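Local coordinates for putative NADPH:quinone oxidoreductase (Ralstonia eutropha, PDB 3IUP), which binds NADPH and probably catalyses the NADPH-dependent reduction of quinones or related substrates, at residues A[131-134]-A[135-139]; A[230-233]-A[234-238]; A[294-297]-A[298-302]. One frame throughout, in Å; residues are numbered along the deposited sequence. Where two conformers were deposited one is given.

Interaction 1: A[131-134]-A[135-139]; sequences RCIP and ADQCL
Two first torsions bring the side chains of Ile133 and Cys138 together across the bend between strand 130-134 and strand 138-140. Ile133 CG1 stands between its own backbone N and carbonyl carbon (chi1 78°), which carries CD1 forward into the turn, while Cys138 SG lies beside its backbone N and opposite the carbonyl carbon (chi1 -66°). The methyl and the sulfur meet as apolar groups, Ile133 CD1 lying 3.7 Å from Cys138 SG. The same methyl also reaches Gln137 CB at 3.8 Å, with the Ile133 and Gln137 side chains running obliquely past each other.

Pro134 packs on the polar side chains of the turn, Gln137 and Asp136. Gln137 is extended beyond CG and lies alongside the proline ring, pointing the same way, so that its amide NE2 comes 3.5 Å from Pro134 CG. Asp136 OD1 comes within 3.4 Å of Pro134 CB.

The backbone closes through Gln137 N, which donates to Pro134 O over 2.9 Å with an N-H...O angle of 162°. One residue further on, Cys138 N bonds to Ala135 O at 3.2 Å, continuing the 3-10 pattern. Ile133 and Ala135 also make backbone bonds to Val35 and Asp33, and Cys138 packs on Val35 of strand 34-43. Successive bonds from residue i+3 back to i identify a short 3-10 turn linking two strands of the GroES-like domain of the alcohol dehydrogenase family.

Interaction 2: A[230-233]-A[234-238]; sequences QDLT and EALVS
About two and a half turns of the alpha-helix 228-239 make up this contact, and four successive backbone bonds from residue i+4 to residue i establish it. Glu234 N donates to Gln230 O, Ala235 N to Asp231 O, Leu236 N to Leu232 O at 2.8 Å, and Val237 N to Thr233 O, also at 2.8 Å. All four are fairly straight.

On one flank Gln230 and Glu234 lie side by side and point the same way. Gln230 CG is opposite its backbone N (chi1 174°), whereas Glu234 CG sits beside its own N (chi1 -66°); both chains are extended beyond that atom, which brings the two flat ends together. Amide and carboxylate planes differ by only 22°, but the hydrogen bond from Gln230 NE2 to Glu234 OE2 is long, at 3.5 Å, and weak. OE2 comes just as near the aliphatic part, 3.4 Å from Gln230 CG. Glu234 CG also rests 3.2 Å from Gln230 O, so the chain hugs the backbone before its carboxylate meets the amide.

The buried side is apolar: Leu232 and Leu236 cross at a slant, with Leu232 CG 3.9 Å from Leu236 CD1, and Ala235 is buried with them. Val237 is exposed by contrast, and its CG2 lies 3.3 Å from Thr233 O, beside the backbone bond that this carbonyl accepts. Thr233 OG1 turns back to Met229 O, and the Asp231 carboxylate is bonded to Thr227 and Ser225.

Leu232 and Leu236 press on Cys260 of helix 253-266, Leu232 also touches Val200 and Ile202 of strand 199-203, and Ala235 packs on Cys221 of strand 220-222, setting the helix against the parallel sheet.

Interaction 3: A[294-297]-A[298-302]; sequences TEFN and RNFGM
Phe296 and Phe300 meet where strand 293-296 gives way to a loop. Phe296 CD1 lies 3.8 Å from Phe300 CZ, in the plane of the Phe300 ring at its edge, and the two side chains cross at about a right angle. Arg298 adds its aliphatic stem: CG reaches the edge of the Phe296 ring, 3.9 Å from CE1. Phe300 CG stands between its backbone N and carbonyl carbon (chi1 43°), which turns the ring back toward the backbone three residues earlier, its CE2 3.2 Å from Asn297 O; one ring face lies over Arg298 CA. The Asn297 carbonyl accepts a weak bond from Asn299 N at 3.2 Å.

Outside this first shell, one water donates to Asn297 OD1 at 2.8 Å and accepts from Arg298 N at 3.1 Å, bridging side chain and backbone. The Arg298 guanidinium is engaged across the dimer interface, where NH1 bonds to Ser292 O of the second subunit.

Phe300 is pressed on Leu258, Thr259 and Glu262 of helix 253-266 and meets Trp304 edge-to-face, while residues 294-296 pair antiparallel with a strand of the second subunit, extending the sheet across the interface.

Overall arrangement
From the N terminus, interaction 1 comes first and closes the short turn between strand 130-134 and strand 138-140 in the GroES-like domain. The chain then passes into the part built on the parallel six-stranded sheet, where interaction 2 lies within helix 228-239 and interaction 3 follows strand 293-296. The three lie in series, and none nests in or crosses another. Interaction 1 stands apart, its centre 45 Å from each of the others and on the opposite side of the chain's centre. Interactions 2 and 3 share a side, centres 18 Å apart; both pack on helix 253-266, and interaction 3 also reaches the second subunit.

Interaction 1: A[131-134]-A[135-139]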
# COMPACT_ATOMS: atom_id res chain seq x y z
N ARG A 131 -15.15 8.94 -35.50
CA ARG A 131 -14.69 7.65 -34.94
C ARG A 131 -15.69 6.57 -35.27
O ARG A 131 -16.90 6.78 -35.11
CB ARG A 131 -14.44 7.75 -33.42
CG ARG A 131 -13.07 8.34 -33.11
CD ARG A 131 -11.96 7.30 -33.25
NE ARG A 131 -11.93 6.44 -32.07
CZ ARG A 131 -12.15 5.12 -32.06
NH1 ARG A 131 -12.38 4.44 -33.19
NH2 ARG A 131 -12.09 4.47 -30.91
N CYS A 132 -15.16 5.45 -35.75
CA CYS A 132 -15.91 4.26 -36.07
C CYS A 132 -15.74 3.29 -34.93
O CYS A 132 -14.61 2.83 -34.65
CB CYS A 132 -15.40 3.63 -37.34
SG CYS A 132 -16.38 2.21 -37.83
N ILE A 133 -16.80 3.09 -34.18
CA ILE A 133 -16.70 2.28 -32.99
C ILE A 133 -17.86 1.34 -32.85
O ILE A 133 -18.89 1.59 -33.42
CB ILE A 133 -16.54 3.11 -31.73
CG1 ILE A 133 -17.83 3.70 -31.26
CG2 ILE A 133 -15.51 4.24 -31.92
CD1 ILE A 133 -17.77 3.88 -29.76
N PRO A 134 -17.68 0.26 -32.09
CA PRO A 134 -18.81 -0.67 -31.91
C PRO A 134 -20.00 -0.03 -31.25
O PRO A 134 -19.87 0.73 -30.27
CB PRO A 134 -18.24 -1.77 -31.03
CG PRO A 134 -16.78 -1.74 -31.31
CD PRO A 134 -16.45 -0.28 -31.50
N ALA A 135 -21.16 -0.34 -31.81
CA ALA A 135 -22.45 0.02 -31.25
C ALA A 135 -22.46 -0.24 -29.74
O ALA A 135 -22.97 0.57 -28.99
CB ALA A 135 -23.55 -0.76 -31.94
N ASP A 136 -21.88 -1.37 -29.31
CA ASP A 136 -22.00 -1.74 -27.91
C ASP A 136 -21.11 -0.91 -26.99
O ASP A 136 -21.18 -1.07 -25.79
CB ASP A 136 -21.86 -3.28 -27.67
CG ASP A 136 -20.43 -3.84 -27.88
OD1 ASP A 136 -19.44 -3.08 -28.08
OD2 ASP A 136 -20.30 -5.09 -27.85
N GLN A 137 -20.32 0.03 -27.54
CA GLN A 137 -19.53 0.94 -26.72
C GLN A 137 -20.10 2.35 -26.62
O GLN A 137 -19.45 3.26 -26.10
CB GLN A 137 -18.09 1.01 -27.22
CG GLN A 137 -17.31 -0.32 -27.11
CD GLN A 137 -15.87 -0.19 -27.62
OE1 GLN A 137 -15.24 0.88 -27.57
NE2 GLN A 137 -15.34 -1.29 -28.15
N CYS A 138 -21.29 2.55 -27.16
CA CYS A 138 -21.93 3.84 -27.17
C CYS A 138 -22.94 3.95 -26.05
O CYS A 138 -23.72 3.03 -25.84
CB CYS A 138 -22.65 4.05 -28.49
SG CYS A 138 -21.47 4.17 -29.85
N LEU A 139 -22.90 5.05 -25.32
CA LEU A 139 -23.90 5.38 -24.31
C LEU A 139 -24.82 6.42 -24.92
O LEU A 139 -24.38 7.53 -25.22
CB LEU A 139 -23.21 5.96 -23.08
CG LEU A 139 -24.00 6.24 -21.81
CD1 LEU A 139 -24.72 4.97 -21.33
CD2 LEU A 139 -23.00 6.73 -20.76

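Interaction 2: A[230-233]-A[234-238]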
# COMPACT_ATOMS: atom_id res chain seq x y z
N GLN A 230 -4.71 18.87 12.88
CA GLN A 230 -5.82 18.92 13.80
C GLN A 230 -7.19 18.95 13.13
O GLN A 230 -8.11 18.26 13.57
CB GLN A 230 -5.64 20.13 14.70
CG GLN A 230 -6.77 20.45 15.65
CD GLN A 230 -6.48 21.77 16.36
OE1 GLN A 230 -5.32 22.02 16.74
NE2 GLN A 230 -7.47 22.65 16.45
N ASP A 231 -7.34 19.77 12.08
CA ASP A 231 -8.62 19.89 11.37
C ASP A 231 -9.00 18.51 10.76
O ASP A 231 -10.14 18.07 10.84
CB ASP A 231 -8.51 20.85 10.16
CG ASP A 231 -8.02 22.27 10.50
OD1 ASP A 231 -8.14 22.72 11.66
OD2 ASP A 231 -7.52 22.94 9.51
N LEU A 232 -8.01 17.86 10.15
CA LEU A 232 -8.23 16.58 9.47
C LEU A 232 -8.60 15.52 10.47
O LEU A 232 -9.61 14.80 10.31
CB LEU A 232 -7.00 16.19 8.62
CG LEU A 232 -7.07 14.84 7.92
CD1 LEU A 232 -8.42 14.75 7.14
CD2 LEU A 232 -5.84 14.58 7.06
N THR A 233 -7.88 15.50 11.59
CA THR A 233 -8.17 14.53 12.64
C THR A 233 -9.61 14.73 13.16
O THR A 233 -10.37 13.77 13.32
CB THR A 233 -7.14 14.57 13.78
OG1 THR A 233 -5.82 14.35 13.27
CG2 THR A 233 -7.47 13.51 14.86
N GLU A 234 -10.01 15.98 13.39
CA GLU A 234 -11.39 16.24 13.84
C GLU A 234 -12.41 15.77 12.81
O GLU A 234 -13.39 15.20 13.16
CB GLU A 234 -11.65 17.74 14.06
CG GLU A 234 -10.89 18.38 15.17
CD GLU A 234 -11.10 19.93 15.21
OE1 GLU A 234 -12.16 20.39 14.72
OE2 GLU A 234 -10.20 20.67 15.71
N ALA A 235 -12.17 16.10 11.55
CA ALA A 235 -13.04 15.64 10.45
C ALA A 235 -13.13 14.11 10.42
O ALA A 235 -14.20 13.56 10.14
CB ALA A 235 -12.55 16.21 9.10
N LEU A 236 -12.00 13.45 10.63
CA LEU A 236 -11.99 11.97 10.68
C LEU A 236 -12.73 11.40 11.90
O LEU A 236 -13.44 10.42 11.80
CB LEU A 236 -10.58 11.43 10.53
CG LEU A 236 -9.98 11.73 9.16
CD1 LEU A 236 -8.47 11.48 9.18
CD2 LEU A 236 -10.70 10.88 8.06
N VAL A 237 -12.64 12.07 13.05
CA VAL A 237 -13.50 11.69 14.17
C VAL A 237 -14.97 11.85 13.82
O VAL A 237 -15.76 10.94 14.04
CB VAL A 237 -13.15 12.49 15.45
CG1 VAL A 237 -14.17 12.21 16.54
CG2 VAL A 237 -11.74 12.13 15.85
N SER A 238 -15.33 12.97 13.20
CA SER A 238 -16.70 13.22 12.82
C SER A 238 -17.25 12.19 11.84
O SER A 238 -18.37 11.68 12.02
CB SER A 238 -16.83 14.61 12.21
OG SER A 238 -16.59 15.59 13.21

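Interaction 3: A[294-297]-A[298-302]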
# COMPACT_ATOMS: atom_id res chain seq x y z
N THR A 294 6.79 9.89 -3.05
CA THR A 294 5.86 9.66 -1.96
C THR A 294 6.71 9.46 -0.71
O THR A 294 7.71 8.71 -0.74
CB THR A 294 4.99 8.40 -2.23
OG1 THR A 294 4.20 8.58 -3.42
CG2 THR A 294 4.08 8.10 -1.00
N GLU A 295 6.35 10.13 0.38
CA GLU A 295 7.08 10.07 1.62
C GLU A 295 6.16 10.04 2.83
O GLU A 295 5.27 10.86 2.95
CB GLU A 295 8.00 11.31 1.77
CG GLU A 295 8.99 11.20 2.94
CD GLU A 295 9.74 12.51 3.27
OE1 GLU A 295 9.40 13.58 2.71
OE2 GLU A 295 10.65 12.46 4.12
N PHE A 296 6.39 9.13 3.76
CA PHE A 296 5.62 9.12 4.99
C PHE A 296 6.34 8.44 6.15
O PHE A 296 7.13 7.53 5.90
CB PHE A 296 4.25 8.47 4.79
CG PHE A 296 4.29 7.08 4.19
CD1 PHE A 296 4.33 5.96 5.01
CD2 PHE A 296 4.22 6.88 2.82
CE1 PHE A 296 4.31 4.67 4.45
CE2 PHE A 296 4.17 5.61 2.26
CZ PHE A 296 4.24 4.50 3.09
N ASN A 297 6.08 8.91 7.36
CA ASN A 297 6.43 8.22 8.60
C ASN A 297 5.35 7.23 8.95
O ASN A 297 4.24 7.47 8.67
CB ASN A 297 6.61 9.19 9.73
CG ASN A 297 7.97 9.81 9.67
OD1 ASN A 297 8.95 9.08 9.48
ND2 ASN A 297 8.04 11.13 9.70
N ARG A 298 5.71 6.11 9.51
CA ARG A 298 4.72 5.07 9.71
C ARG A 298 4.19 5.10 11.13
O ARG A 298 4.36 4.13 11.86
CB ARG A 298 5.38 3.73 9.42
CG ARG A 298 5.68 3.56 7.94
CD ARG A 298 6.64 2.36 7.65
NE ARG A 298 7.81 2.42 8.50
CZ ARG A 298 8.79 3.32 8.39
NH1 ARG A 298 8.75 4.24 7.44
NH2 ARG A 298 9.77 3.34 9.26
N ASN A 299 3.53 6.17 11.53
CA ASN A 299 3.10 6.32 12.90
C ASN A 299 1.61 6.02 13.01
O ASN A 299 0.88 6.73 13.71
CB ASN A 299 3.45 7.74 13.39
CG ASN A 299 3.13 8.80 12.36
OD1 ASN A 299 2.47 8.51 11.35
ND2 ASN A 299 3.61 10.02 12.57
N PHE A 300 1.15 4.98 12.32
CA PHE A 300 -0.24 4.66 12.25
C PHE A 300 -0.52 3.17 12.40
O PHE A 300 -1.56 2.67 12.03
CB PHE A 300 -0.84 5.27 10.97
CG PHE A 300 0.02 5.10 9.72
CD1 PHE A 300 0.16 3.86 9.12
CD2 PHE A 300 0.67 6.18 9.14
CE1 PHE A 300 0.95 3.73 7.95
CE2 PHE A 300 1.43 6.04 8.01
CZ PHE A 300 1.58 4.83 7.41
N GLY A 301 0.41 2.45 13.02
CA GLY A 301 0.19 1.04 13.30
C GLY A 301 0.39 0.18 12.07
O GLY A 301 0.98 0.61 11.09
N MSE A 302 -0.14 -1.03 12.13
CA MSE A 302 0.11 -2.06 11.14
C MSE A 302 -1.08 -2.31 10.22
O MSE A 302 -0.94 -2.96 9.20
CB MSE A 302 0.53 -3.34 11.85
CG MSE A 302 1.72 -3.14 12.77
SE MSE A 302 3.26 -2.75 11.68
CE MSE A 302 3.34 -4.49 10.87
O HOH W 1 8.70 6.41 10.36